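Local structure of neuraminidase (Influenza A virus, 4K3Y) at residues C[44-49]-C[351-356]; C[50-55]-C[81-86]; C[98-103]-C[114-119]; C[213-218]-C[253-258]; C[235-240]-C[249-254]. The protein is the neuraminidase-like surface protein of a bat influenza A virus, a tetrameric beta propeller that probably lacks the sialidase activity of classical neuraminidases. All blocks are in the same frame, centred on the assembly; numbering follows the deposited sequence.

Contact 1. Residues C[44-49]-C[351-356]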
# COMPACT_ATOMS: atom_id res chain seq x y z
N ASN C 44 8.02 -20.34 8.80
CA ASN C 44 7.27 -19.22 9.35
C ASN C 44 7.57 -19.00 10.83
O ASN C 44 7.92 -19.93 11.56
CB ASN C 44 5.77 -19.42 9.13
CG ASN C 44 5.42 -19.56 7.66
OD1 ASN C 44 5.07 -18.58 7.01
ND2 ASN C 44 5.52 -20.77 7.14
N PHE C 45 7.46 -17.75 11.25
CA PHE C 45 7.47 -17.39 12.66
C PHE C 45 6.96 -15.96 12.78
O PHE C 45 6.87 -15.22 11.79
CB PHE C 45 8.88 -17.54 13.28
CG PHE C 45 9.86 -16.51 12.79
CD1 PHE C 45 10.59 -16.72 11.63
CD2 PHE C 45 10.05 -15.32 13.50
CE1 PHE C 45 11.50 -15.76 11.17
CE2 PHE C 45 10.95 -14.36 13.05
CZ PHE C 45 11.68 -14.58 11.89
N VAL C 46 6.64 -15.56 14.00
CA VAL C 46 6.07 -14.26 14.21
C VAL C 46 6.99 -13.43 15.08
O VAL C 46 7.54 -13.91 16.09
CB VAL C 46 4.70 -14.38 14.87
CG1 VAL C 46 4.12 -13.00 15.18
CG2 VAL C 46 3.78 -15.16 13.95
N SER C 47 7.19 -12.17 14.67
CA SER C 47 7.84 -11.20 15.54
C SER C 47 7.08 -9.88 15.52
O SER C 47 6.53 -9.45 14.49
CB SER C 47 9.29 -11.00 15.15
OG SER C 47 9.98 -10.41 16.24
N CYS C 48 7.03 -9.25 16.69
CA CYS C 48 6.25 -8.04 16.85
C CYS C 48 7.14 -6.83 17.07
O CYS C 48 8.18 -6.93 17.71
CB CYS C 48 5.26 -8.22 17.99
SG CYS C 48 4.03 -9.47 17.60
N SER C 49 6.73 -5.70 16.49
CA SER C 49 7.34 -4.40 16.77
C SER C 49 6.47 -3.64 17.76
O SER C 49 5.65 -4.23 18.46
CB SER C 49 7.47 -3.59 15.49
OG SER C 49 6.20 -3.12 15.07
N ASN C 351 2.96 -24.60 3.67
CA ASN C 351 2.62 -24.32 5.05
C ASN C 351 1.74 -23.10 5.21
O ASN C 351 1.81 -22.18 4.38
CB ASN C 351 3.91 -24.05 5.84
CG ASN C 351 4.97 -25.11 5.61
OD1 ASN C 351 5.10 -26.03 6.40
ND2 ASN C 351 5.72 -24.98 4.52
N ASP C 352 0.92 -23.08 6.26
CA ASP C 352 0.73 -21.81 6.97
C ASP C 352 0.61 -21.89 8.48
O ASP C 352 1.21 -22.74 9.12
CB ASP C 352 -0.37 -20.92 6.40
CG ASP C 352 -1.67 -21.62 6.28
OD1 ASP C 352 -1.72 -22.80 6.66
OD2 ASP C 352 -2.63 -20.99 5.80
N LEU C 353 -0.19 -20.98 9.02
CA LEU C 353 0.01 -20.51 10.37
C LEU C 353 -1.29 -20.37 11.14
O LEU C 353 -2.29 -19.86 10.60
CB LEU C 353 0.66 -19.14 10.28
CG LEU C 353 2.02 -18.92 10.89
CD1 LEU C 353 2.02 -17.56 11.55
CD2 LEU C 353 2.31 -20.00 11.89
N ILE C 354 -1.26 -20.84 12.39
CA ILE C 354 -2.29 -20.51 13.37
C ILE C 354 -1.53 -19.86 14.51
O ILE C 354 -0.39 -20.26 14.81
CB ILE C 354 -2.96 -21.75 13.93
CG1 ILE C 354 -3.19 -22.75 12.82
CG2 ILE C 354 -4.31 -21.41 14.60
CD1 ILE C 354 -4.38 -23.54 13.08
N THR C 355 -2.15 -18.86 15.14
CA THR C 355 -1.55 -18.21 16.29
C THR C 355 -2.53 -18.21 17.46
O THR C 355 -3.75 -18.26 17.26
CB THR C 355 -1.07 -16.78 15.96
OG1 THR C 355 -2.16 -16.03 15.42
CG2 THR C 355 0.06 -16.80 14.94
N PHE C 356 -2.00 -18.17 18.67
CA PHE C 356 -2.83 -18.23 19.87
C PHE C 356 -2.24 -17.25 20.84
O PHE C 356 -1.01 -17.14 20.92
CB PHE C 356 -2.75 -19.64 20.50
CG PHE C 356 -3.60 -20.66 19.80
CD1 PHE C 356 -3.08 -21.44 18.76
CD2 PHE C 356 -4.92 -20.88 20.21
CE1 PHE C 356 -3.88 -22.40 18.11
CE2 PHE C 356 -5.72 -21.84 19.57
CZ PHE C 356 -5.20 -22.60 18.52
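The flat amides of Asn44 and Asn351 meet with their planes 53° apart, and the amide nitrogen of one meets the stem of the other: Asn44 ND2 stands 3.9 Å from Asn351 CB. Neither amide bonds to the other. Asn44 OD1 accepts from Arg55 NH1, its ND2 donates to Glu339 and Thr41 OG1, and Asn351 ND2 donates to Thr41 O. With both a donor and an acceptor satisfied, Asn44 suits its buried place. Beyond the amides the contact is apolar. Val46 CG2 sits anti to the carbonyl carbon, beside the backbone N, and meets Leu353 CD1 at 3.8 Å. The same methyl lies 4.2 Å from Thr355 CG2. Threonine serves two ways here: its methyl packs against Val46, and its hydroxyl is hydrogen-bonded to Thr24 OG1. Tyr322 also touches Val46 and Thr355. The strand axes stay 7.9 Å apart and diverge by 38°; Asn44, Val46, Leu353 and Thr355 all point their CB toward the other strand, so the two meet through side chains. This is the packing of neighbouring blades in the six-bladed beta propeller of neuraminidases, where strand 349-359 belongs to the blade closed by the N-terminal strand 20-26.

Contact 2. Residues C[50-55]-C[81-86]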
# COMPACT_ATOMS: atom_id res chain seq x y z
N ASP C 50 6.65 -2.33 17.82
CA ASP C 50 5.85 -1.52 18.74
C ASP C 50 4.60 -0.98 18.04
O ASP C 50 3.80 -0.29 18.65
CB ASP C 50 6.70 -0.40 19.37
CG ASP C 50 7.33 0.54 18.32
OD1 ASP C 50 7.27 0.27 17.10
OD2 ASP C 50 7.91 1.57 18.75
N LYS C 51 4.44 -1.35 16.76
CA LYS C 51 3.27 -0.96 15.98
C LYS C 51 2.42 -2.15 15.48
O LYS C 51 1.21 -2.02 15.32
CB LYS C 51 3.68 -0.09 14.79
CG LYS C 51 4.60 1.08 15.14
CD LYS C 51 3.95 2.04 16.15
CE LYS C 51 4.89 3.18 16.55
NZ LYS C 51 4.50 3.80 17.86
N GLU C 52 3.05 -3.30 15.24
CA GLU C 52 2.34 -4.45 14.66
C GLU C 52 3.06 -5.79 14.89
O GLU C 52 4.20 -5.84 15.37
CB GLU C 52 2.12 -4.25 13.16
CG GLU C 52 3.42 -3.96 12.42
CD GLU C 52 3.24 -3.76 10.93
OE1 GLU C 52 2.11 -3.46 10.49
OE2 GLU C 52 4.26 -3.89 10.19
N CYS C 53 2.38 -6.88 14.54
CA CYS C 53 3.01 -8.19 14.50
C CYS C 53 3.29 -8.54 13.05
O CYS C 53 2.42 -8.35 12.19
CB CYS C 53 2.10 -9.24 15.15
SG CYS C 53 2.10 -9.13 16.94
N ARG C 54 4.49 -9.03 12.75
CA ARG C 54 4.78 -9.47 11.38
C ARG C 54 5.05 -10.97 11.30
O ARG C 54 5.61 -11.58 12.22
CB ARG C 54 5.93 -8.69 10.72
CG ARG C 54 5.62 -7.21 10.50
CD ARG C 54 6.70 -6.50 9.68
NE ARG C 54 6.67 -6.83 8.24
CZ ARG C 54 5.70 -6.47 7.38
NH1 ARG C 54 4.65 -5.77 7.81
NH2 ARG C 54 5.78 -6.81 6.10
N ARG C 55 4.62 -11.53 10.18
CA ARG C 55 4.83 -12.93 9.84
C ARG C 55 6.05 -13.01 8.92
O ARG C 55 5.97 -12.68 7.73
CB ARG C 55 3.61 -13.46 9.06
CG ARG C 55 3.40 -14.94 9.19
CD ARG C 55 3.35 -15.66 7.86
NE ARG C 55 1.98 -15.94 7.44
CZ ARG C 55 1.60 -16.93 6.63
NH1 ARG C 55 2.49 -17.79 6.15
NH2 ARG C 55 0.32 -17.08 6.31
N SER C 81 8.39 -10.80 4.75
CA SER C 81 7.48 -10.64 5.88
C SER C 81 6.18 -10.08 5.33
O SER C 81 6.17 -9.49 4.25
CB SER C 81 8.06 -9.72 6.95
OG SER C 81 8.18 -8.39 6.49
N VAL C 82 5.08 -10.31 6.06
CA VAL C 82 3.83 -9.58 5.86
C VAL C 82 3.32 -9.15 7.22
O VAL C 82 3.80 -9.63 8.25
CB VAL C 82 2.74 -10.42 5.16
CG1 VAL C 82 3.18 -10.82 3.75
CG2 VAL C 82 2.40 -11.64 6.00
N LYS C 83 2.37 -8.24 7.24
CA LYS C 83 1.75 -7.90 8.51
C LYS C 83 0.92 -9.11 8.87
O LYS C 83 0.16 -9.60 8.02
CB LYS C 83 0.86 -6.67 8.34
CG LYS C 83 0.30 -6.11 9.62
CD LYS C 83 -0.88 -5.24 9.27
CE LYS C 83 -1.28 -4.31 10.40
NZ LYS C 83 -2.41 -3.45 9.94
N LEU C 84 1.08 -9.62 10.09
CA LEU C 84 0.26 -10.76 10.54
C LEU C 84 -1.22 -10.42 10.42
O LEU C 84 -1.69 -9.45 11.02
CB LEU C 84 0.58 -11.15 11.98
CG LEU C 84 -0.30 -12.28 12.53
CD1 LEU C 84 0.03 -13.63 11.88
CD2 LEU C 84 -0.17 -12.37 14.04
N GLY C 85 -1.95 -11.23 9.65
CA GLY C 85 -3.37 -11.00 9.40
C GLY C 85 -3.60 -10.88 7.91
O GLY C 85 -4.71 -11.11 7.41
N ASP C 86 -2.52 -10.51 7.21
CA ASP C 86 -2.53 -10.31 5.77
C ASP C 86 -2.03 -11.58 5.11
O ASP C 86 -1.15 -12.26 5.64
CB ASP C 86 -1.60 -9.15 5.39
CG ASP C 86 -2.22 -7.77 5.66
OD1 ASP C 86 -3.28 -7.69 6.34
OD2 ASP C 86 -1.64 -6.77 5.19
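Arg54 grips the hydroxyl of Ser81 side-on with two nitrogens. NE lies 2.8 Å and NH2 2.9 Å from Ser81 OG, which sits in the guanidinium plane. The bend of the arginine chain at chi3 (74°) places NE beside that hydroxyl, and Val82 C lies over one face of the group. The third nitrogen turns to its own segment: Arg54 NH1 forms a 3.1 Å salt bridge with Glu52 OE2, meeting the oxygen from above the carboxylate plane. Ser81 OG is also hydrogen-bonded to Glu96 OE2, so a small hydroxyl links the arginine to a second acid. Glu52 crosses Lys83 at about a right angle, OE1 3.3 Å from Lys83 CG, while OE1 and Lys83 NZ stay 4.6 Å apart, beyond a salt bridge. Backbone groups pair too: Arg55 N to Val82 O, Val82 N to Arg55 O (3.0 Å), and Leu84 N to Cys53 O (2.8 Å). Lys83 O takes Asp86 N across a type II turn, whose third position, at positive phi, is filled by Gly85. The backbone of this glycine also bonds to the second subunit. Antiparallel pairing of strands 53-61 and 78-83 at the centre of a four-stranded sheet is the build of a propeller blade.

Contact 3. Residues C[98-103]-C[114-119]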
# COMPACT_ATOMS: atom_id res chain seq x y z
N VAL C 98 18.42 -12.04 1.72
CA VAL C 98 18.71 -13.27 0.99
C VAL C 98 19.04 -14.33 2.02
O VAL C 98 19.85 -14.10 2.92
CB VAL C 98 19.90 -13.09 0.07
CG1 VAL C 98 19.93 -14.18 -0.99
CG2 VAL C 98 19.84 -11.72 -0.58
N GLY C 99 18.40 -15.49 1.90
CA GLY C 99 18.69 -16.59 2.80
C GLY C 99 17.66 -17.69 2.78
O GLY C 99 16.62 -17.56 2.12
N TRP C 100 17.95 -18.77 3.50
CA TRP C 100 17.00 -19.88 3.67
C TRP C 100 16.57 -19.98 5.12
O TRP C 100 15.68 -20.76 5.46
CB TRP C 100 17.61 -21.22 3.25
CG TRP C 100 19.00 -21.15 2.69
CD1 TRP C 100 20.16 -20.93 3.38
CD2 TRP C 100 19.37 -21.35 1.31
NE1 TRP C 100 21.23 -20.95 2.51
CE2 TRP C 100 20.78 -21.21 1.24
CE3 TRP C 100 18.66 -21.63 0.14
CZ2 TRP C 100 21.48 -21.34 0.04
CZ3 TRP C 100 19.36 -21.76 -1.05
CH2 TRP C 100 20.75 -21.61 -1.09
N SER C 101 17.21 -19.20 5.97
CA SER C 101 16.98 -19.32 7.40
C SER C 101 17.11 -17.94 8.05
O SER C 101 18.12 -17.24 7.88
CB SER C 101 17.97 -20.32 8.01
OG SER C 101 17.96 -20.31 9.44
N ALA C 102 16.08 -17.54 8.79
CA ALA C 102 16.07 -16.21 9.37
C ALA C 102 15.48 -16.16 10.77
O ALA C 102 14.61 -16.94 11.13
CB ALA C 102 15.35 -15.21 8.44
N SER C 103 16.00 -15.23 11.55
CA SER C 103 15.38 -14.80 12.78
C SER C 103 15.21 -13.27 12.66
O SER C 103 16.04 -12.60 12.03
CB SER C 103 16.29 -15.17 13.95
OG SER C 103 15.68 -14.90 15.19
N LEU C 114 18.36 -11.45 11.10
CA LEU C 114 19.49 -12.35 10.89
C LEU C 114 19.13 -13.39 9.85
O LEU C 114 18.17 -14.14 10.03
CB LEU C 114 19.92 -13.03 12.18
CG LEU C 114 20.38 -12.02 13.23
CD1 LEU C 114 19.22 -11.65 14.15
CD2 LEU C 114 21.57 -12.55 14.01
N SER C 115 19.91 -13.43 8.77
CA SER C 115 19.62 -14.32 7.66
C SER C 115 20.85 -15.14 7.25
O SER C 115 21.92 -14.59 6.99
CB SER C 115 19.09 -13.51 6.46
OG SER C 115 18.68 -14.37 5.40
N VAL C 116 20.68 -16.46 7.22
CA VAL C 116 21.72 -17.39 6.76
C VAL C 116 21.70 -17.53 5.24
O VAL C 116 20.65 -17.81 4.66
CB VAL C 116 21.54 -18.81 7.37
CG1 VAL C 116 22.60 -19.78 6.81
CG2 VAL C 116 21.62 -18.76 8.89
N ALA C 117 22.85 -17.37 4.61
CA ALA C 117 22.95 -17.41 3.16
C ALA C 117 24.25 -18.08 2.75
O ALA C 117 25.04 -18.48 3.61
CB ALA C 117 22.86 -16.00 2.57
N GLY C 118 24.47 -18.20 1.44
CA GLY C 118 25.70 -18.77 0.90
C GLY C 118 26.00 -20.17 1.40
O GLY C 118 25.18 -21.07 1.27
N ASP C 119 27.19 -20.34 1.98
CA ASP C 119 27.61 -21.63 2.53
C ASP C 119 27.27 -21.74 4.02
O ASP C 119 27.64 -22.72 4.69
CB ASP C 119 29.12 -21.83 2.29
CG ASP C 119 29.91 -20.53 2.43
OD1 ASP C 119 29.67 -19.78 3.41
OD2 ASP C 119 30.77 -20.26 1.56
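The indole of Trp100 lies against Val116, Ala117 and Gly118, its CD1 3.4 Å from Val116 O and its NE1 near Ala117 CA, an oblique approach, while Gly118 O lies at the ring edge near CZ2. The ring is exposed and also touches a crystal neighbour. Residues 101-103 and 114-117 pair in the beta hairpin of strands 101-106 and 111-117, the first two of a four-stranded propeller blade, here antiparallel at 167°; Val98 still ends strand 94-98 of the preceding blade. Ser103 and Leu114 form a hydrogen-bonded pair, Ser103 N to Leu114 O at 2.9 Å and Leu114 N to Ser103 O at 2.8 Å. Next comes the non-hydrogen-bonded pair Ala102 and Ser115, whose small side chains share the face that meets Val79. Val116 N then donates to Ser101 O in a nearly straight bond (169°). Val116 O is taken by Trp100 N, 3.1 Å away, a loop residue just before the strand. On the other face Ser101 CB packs 3.9 Å from Val116 CB, and the serine hydroxyls have partners outside: Ser101 OG with Thr144 OG1, Ser103 OG with Ser147 O. Val98 packs on Pro23 of the third subunit. Gly99 suits its place because, without a side chain, it lets the partner strand come close to its CA and adopts an extended backbone with positive phi. Beside it, Ser115 holds OG anti to its backbone N (chi1 -174°), and this hydroxyl donates to Val98 O over 2.8 Å, reaching the carbonyl from well above its plane.

Contact 4. Residues C[213-218]-C[253-258]. With CA (calcium ion), chain M.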
# COMPACT_ATOMS: atom_id res chain seq x y z
N LEU C 213 18.03 -32.54 19.09
CA LEU C 213 17.96 -33.53 18.02
C LEU C 213 18.92 -34.72 18.19
O LEU C 213 19.06 -35.58 17.30
CB LEU C 213 18.08 -32.90 16.62
CG LEU C 213 16.92 -31.97 16.26
CD1 LEU C 213 17.22 -30.53 16.70
CD2 LEU C 213 16.60 -32.03 14.78
N TRP C 214 19.57 -34.77 19.34
CA TRP C 214 20.60 -35.76 19.60
C TRP C 214 20.17 -36.86 20.56
O TRP C 214 20.05 -38.02 20.15
CB TRP C 214 21.85 -35.05 20.14
CG TRP C 214 22.97 -35.95 20.56
CD1 TRP C 214 23.17 -37.26 20.20
CD2 TRP C 214 24.06 -35.59 21.41
NE1 TRP C 214 24.32 -37.74 20.79
CE2 TRP C 214 24.88 -36.74 21.54
CE3 TRP C 214 24.43 -34.42 22.08
CZ2 TRP C 214 26.05 -36.74 22.31
CZ3 TRP C 214 25.58 -34.42 22.85
CH2 TRP C 214 26.38 -35.58 22.96
N ASN C 215 19.93 -36.49 21.82
CA ASN C 215 19.82 -37.46 22.91
C ASN C 215 18.76 -37.14 23.98
O ASN C 215 18.90 -37.55 25.13
CB ASN C 215 21.18 -37.54 23.62
CG ASN C 215 21.67 -36.18 24.05
OD1 ASN C 215 21.02 -35.16 23.82
ND2 ASN C 215 22.82 -36.15 24.71
N ASP C 216 17.73 -36.39 23.61
CA ASP C 216 16.68 -36.02 24.57
C ASP C 216 15.33 -35.83 23.91
O ASP C 216 15.21 -35.02 23.00
CB ASP C 216 17.03 -34.71 25.30
CG ASP C 216 16.14 -34.46 26.51
OD1 ASP C 216 15.34 -35.36 26.86
OD2 ASP C 216 16.26 -33.38 27.13
N ALA C 217 14.31 -36.54 24.39
CA ALA C 217 12.93 -36.39 23.92
C ALA C 217 12.14 -35.36 24.72
O ALA C 217 10.99 -35.05 24.38
CB ALA C 217 12.20 -37.72 23.97
N LYS C 218 12.73 -34.88 25.81
CA LYS C 218 12.26 -33.66 26.47
C LYS C 218 12.93 -32.47 25.79
O LYS C 218 13.74 -32.65 24.88
CB LYS C 218 12.63 -33.65 27.95
CG LYS C 218 11.96 -34.69 28.82
CD LYS C 218 12.48 -34.52 30.24
CE LYS C 218 12.25 -35.71 31.15
NZ LYS C 218 12.87 -35.46 32.48
N CYS C 253 14.46 -35.79 36.77
CA CYS C 253 15.12 -34.52 36.44
C CYS C 253 16.31 -34.59 35.49
O CYS C 253 17.23 -33.78 35.59
CB CYS C 253 15.46 -33.73 37.72
SG CYS C 253 14.00 -32.98 38.50
N ASP C 254 16.28 -35.53 34.55
CA ASP C 254 17.27 -35.55 33.47
C ASP C 254 16.69 -36.09 32.17
O ASP C 254 15.48 -36.35 32.08
CB ASP C 254 18.54 -36.31 33.86
CG ASP C 254 18.28 -37.46 34.82
OD1 ASP C 254 17.11 -37.90 34.94
OD2 ASP C 254 19.26 -37.92 35.46
N LYS C 255 17.56 -36.26 31.18
CA LYS C 255 17.11 -36.48 29.81
C LYS C 255 16.31 -37.76 29.65
O LYS C 255 16.55 -38.75 30.36
CB LYS C 255 18.30 -36.50 28.83
CG LYS C 255 19.13 -35.21 28.74
CD LYS C 255 20.47 -35.51 28.06
CE LYS C 255 21.39 -34.30 28.01
NZ LYS C 255 22.06 -34.00 29.31
N THR C 256 15.35 -37.73 28.73
CA THR C 256 14.71 -38.94 28.25
C THR C 256 15.38 -39.36 26.94
O THR C 256 14.97 -38.97 25.85
CB THR C 256 13.21 -38.73 28.05
OG1 THR C 256 12.62 -38.33 29.29
CG2 THR C 256 12.54 -40.01 27.56
N THR C 257 16.43 -40.15 27.06
CA THR C 257 17.30 -40.43 25.92
C THR C 257 16.60 -41.33 24.92
O THR C 257 16.95 -41.37 23.73
CB THR C 257 18.62 -41.08 26.38
OG1 THR C 257 18.35 -42.36 26.96
CG2 THR C 257 19.33 -40.16 27.40
N THR C 258 15.60 -42.04 25.42
CA THR C 258 14.79 -42.93 24.61
C THR C 258 14.05 -42.12 23.56
O THR C 258 13.24 -41.25 23.90
CB THR C 258 13.75 -43.68 25.48
OG1 THR C 258 14.35 -44.08 26.73
CG2 THR C 258 13.19 -44.88 24.73
CA CA M . 14.32 -35.39 20.30
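Asp216 OD1 accepts from Thr256 N across the contact at 3.0 Å. In its own segment Lys218 N donates to the same Asp216 OD1 at 2.9 Å. The two donors come from opposite faces of the carboxylate plane. The second bond makes an Asx turn; CG of Asp216 is anti to the backbone N (chi1 -167°), and the carboxylate end comes near Thr256. Next to it Ala217 N donates to Thr256 O at 2.9 Å, so Thr256 is held by both its NH and its carbonyl, and the small Ala217 CB rests against both carbonyl oxygens, Thr256 O and Thr258 O. Lys255 crosses the carboxylate at about a right angle, touching it with CB and CG, and carries its chain on past the amide of Asn215, which is bonded to Gly191 O. Farther along, Lys218 extends fully past Thr256, with CE 3.2 Å from OG1, and its NZ reaches Asp254 O at 2.8 Å. A long chain with a charged end is what this span needs, and Pro235 O takes a second bond from NZ. Thr256 OG1 is in turn bonded to Tyr252 OH. The backbone carbonyl Asp216 O binds the calcium ion, 2.9 Å away, a length at the long end for such a ligand. Asn212 O and Gly262 O complete the ligands seen, a set of loop carbonyls consistent with the structural calcium site of influenza neuraminidases.

Contact 5. Residues C[235-240]-C[249-254]; sequences PCLGFL and TTNYCD
Cys236 to Gly238 run against Thr249 to Cys253 as two irregular, opposed pieces of one loop, with CA atoms 4.2 Å apart at Cys236 and Cys253 and 4.4 Å apart at Gly238 and Thr249. Thr249 N donates to Gly238 O at 3.0 Å, a backbone bond at one end of the contact. The disulfide Cys236-Cys253 secures the other end. Both sulfurs lie beside their own backbone N, anti to the carbonyl carbon, and the C-S-S-C torsion is 116°, a positive, right-handed bridge. Close by, Tyr252 O meets the CA of Cys236 in a CA-H...O contact. Between these ends Asn251 plays the part that a backbone partner would have in a regular sheet: its OD1 accepts from Gly238 N over 3.1 Å, in a nearly straight bond (166° at the hydrogen) that arrives from above the amide plane. The other end of the amide donates to Val300 O, and Leu237 lies side by side with it, CD1 3.8 Å from Asn251 ND2. Glycine suits position 238 because the carbonyls of Thr249 and Thr250 and the amide of Asn251 face its CA closely. Thr249 adds its OG1, 3.4 Å from Gly238 CA, and its methyl faces Leu240. Few regular backbone bonds tie these two loop pieces, so the disulfide and the Asn251 bond probably supply much of the linkage. A disulfide between a buried Cys236 and an exposed Cys253 is consistent with an ectodomain folded in the oxidising secretory pathway.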
# COMPACT_ATOMS: atom_id res chain seq x y z
N PRO C 235 13.64 -29.86 32.18
CA PRO C 235 12.31 -30.09 32.75
C PRO C 235 12.22 -31.45 33.44
O PRO C 235 12.70 -32.47 32.93
CB PRO C 235 11.38 -30.02 31.54
CG PRO C 235 12.25 -30.26 30.35
CD PRO C 235 13.60 -29.70 30.72
N CYS C 236 11.61 -31.43 34.62
CA CYS C 236 11.50 -32.62 35.45
C CYS C 236 10.15 -33.29 35.21
O CYS C 236 9.66 -34.06 36.04
CB CYS C 236 11.68 -32.23 36.92
SG CYS C 236 13.30 -31.48 37.30
N LEU C 237 9.56 -33.02 34.04
CA LEU C 237 8.22 -33.51 33.74
C LEU C 237 8.17 -34.61 32.67
O LEU C 237 8.70 -34.47 31.57
CB LEU C 237 7.32 -32.33 33.33
CG LEU C 237 6.41 -31.75 34.41
CD1 LEU C 237 7.06 -31.79 35.78
CD2 LEU C 237 6.03 -30.33 34.06
N GLY C 238 7.52 -35.71 33.03
CA GLY C 238 7.40 -36.87 32.18
C GLY C 238 6.46 -36.67 31.01
O GLY C 238 6.27 -37.60 30.22
N PHE C 239 5.86 -35.48 30.90
CA PHE C 239 5.06 -35.09 29.73
C PHE C 239 5.99 -34.60 28.60
O PHE C 239 6.41 -33.44 28.57
CB PHE C 239 4.07 -33.98 30.10
CG PHE C 239 3.04 -33.68 29.04
CD1 PHE C 239 2.01 -34.57 28.78
CD2 PHE C 239 3.07 -32.47 28.33
CE1 PHE C 239 1.04 -34.29 27.81
CE2 PHE C 239 2.11 -32.19 27.36
CZ PHE C 239 1.09 -33.10 27.10
N LEU C 240 6.31 -35.51 27.69
CA LEU C 240 7.41 -35.31 26.76
C LEU C 240 7.11 -34.31 25.66
O LEU C 240 6.21 -34.54 24.83
CB LEU C 240 7.83 -36.65 26.16
CG LEU C 240 8.31 -37.67 27.19
CD1 LEU C 240 8.90 -38.89 26.51
CD2 LEU C 240 9.33 -37.03 28.13
N THR C 249 6.64 -40.54 30.63
CA THR C 249 7.33 -41.24 31.71
C THR C 249 6.87 -40.76 33.08
O THR C 249 5.99 -39.91 33.20
CB THR C 249 8.87 -41.05 31.63
OG1 THR C 249 9.23 -39.76 32.15
CG2 THR C 249 9.34 -41.17 30.21
N THR C 250 7.46 -41.34 34.12
CA THR C 250 7.37 -40.78 35.46
C THR C 250 8.15 -39.46 35.46
O THR C 250 8.98 -39.23 34.59
CB THR C 250 7.99 -41.72 36.51
OG1 THR C 250 9.29 -42.14 36.06
CG2 THR C 250 7.10 -42.94 36.72
N ASN C 251 7.90 -38.61 36.45
CA ASN C 251 8.68 -37.40 36.56
C ASN C 251 10.10 -37.70 37.06
O ASN C 251 10.28 -38.43 38.03
CB ASN C 251 8.00 -36.39 37.49
CG ASN C 251 6.68 -35.88 36.92
OD1 ASN C 251 6.25 -36.30 35.85
ND2 ASN C 251 6.05 -34.97 37.64
N TYR C 252 11.09 -37.16 36.36
CA TYR C 252 12.49 -37.23 36.79
C TYR C 252 13.31 -36.09 36.18
O TYR C 252 12.90 -35.50 35.17
CB TYR C 252 13.11 -38.60 36.53
CG TYR C 252 13.14 -39.08 35.09
CD1 TYR C 252 14.03 -38.55 34.16
CD2 TYR C 252 12.31 -40.12 34.69
CE1 TYR C 252 14.06 -39.02 32.83
CE2 TYR C 252 12.34 -40.61 33.38
CZ TYR C 252 13.21 -40.06 32.46
OH TYR C 252 13.21 -40.56 31.17
N CYS C 253 14.46 -35.79 36.77
CA CYS C 253 15.12 -34.52 36.44
C CYS C 253 16.31 -34.59 35.49
O CYS C 253 17.23 -33.78 35.59
CB CYS C 253 15.46 -33.73 37.72
SG CYS C 253 14.00 -32.98 38.50
N ASP C 254 16.28 -35.53 34.55
CA ASP C 254 17.27 -35.55 33.47
C ASP C 254 16.69 -36.09 32.17
O ASP C 254 15.48 -36.35 32.08
CB ASP C 254 18.54 -36.31 33.86
CG ASP C 254 18.28 -37.46 34.82
OD1 ASP C 254 17.11 -37.90 34.94
OD2 ASP C 254 19.26 -37.92 35.46

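Along the chain the order is contact 2, contact 3, then contacts 4 and 5, all enclosed within the long span of contact 1, which joins an early strand to one near the C-terminus. Contacts 1 and 2 have centres about 9 Å apart and share the sheet of strands 40-48 and 53-61, tied also by the disulfide Cys48-Cys53. Contact 3 lies in the next blade along the chain; Phe45 of contact 1 packs against its Ala102 and Ser103. Contacts 4 and 5, centred about 10 Å apart, share Cys253 and Asp254 and sit in loops some 35 Å from contact 2, across the chain's centre. Strand pairing within blades and packing between them thus build the propeller, while calcium and disulfide probably help to order its loops.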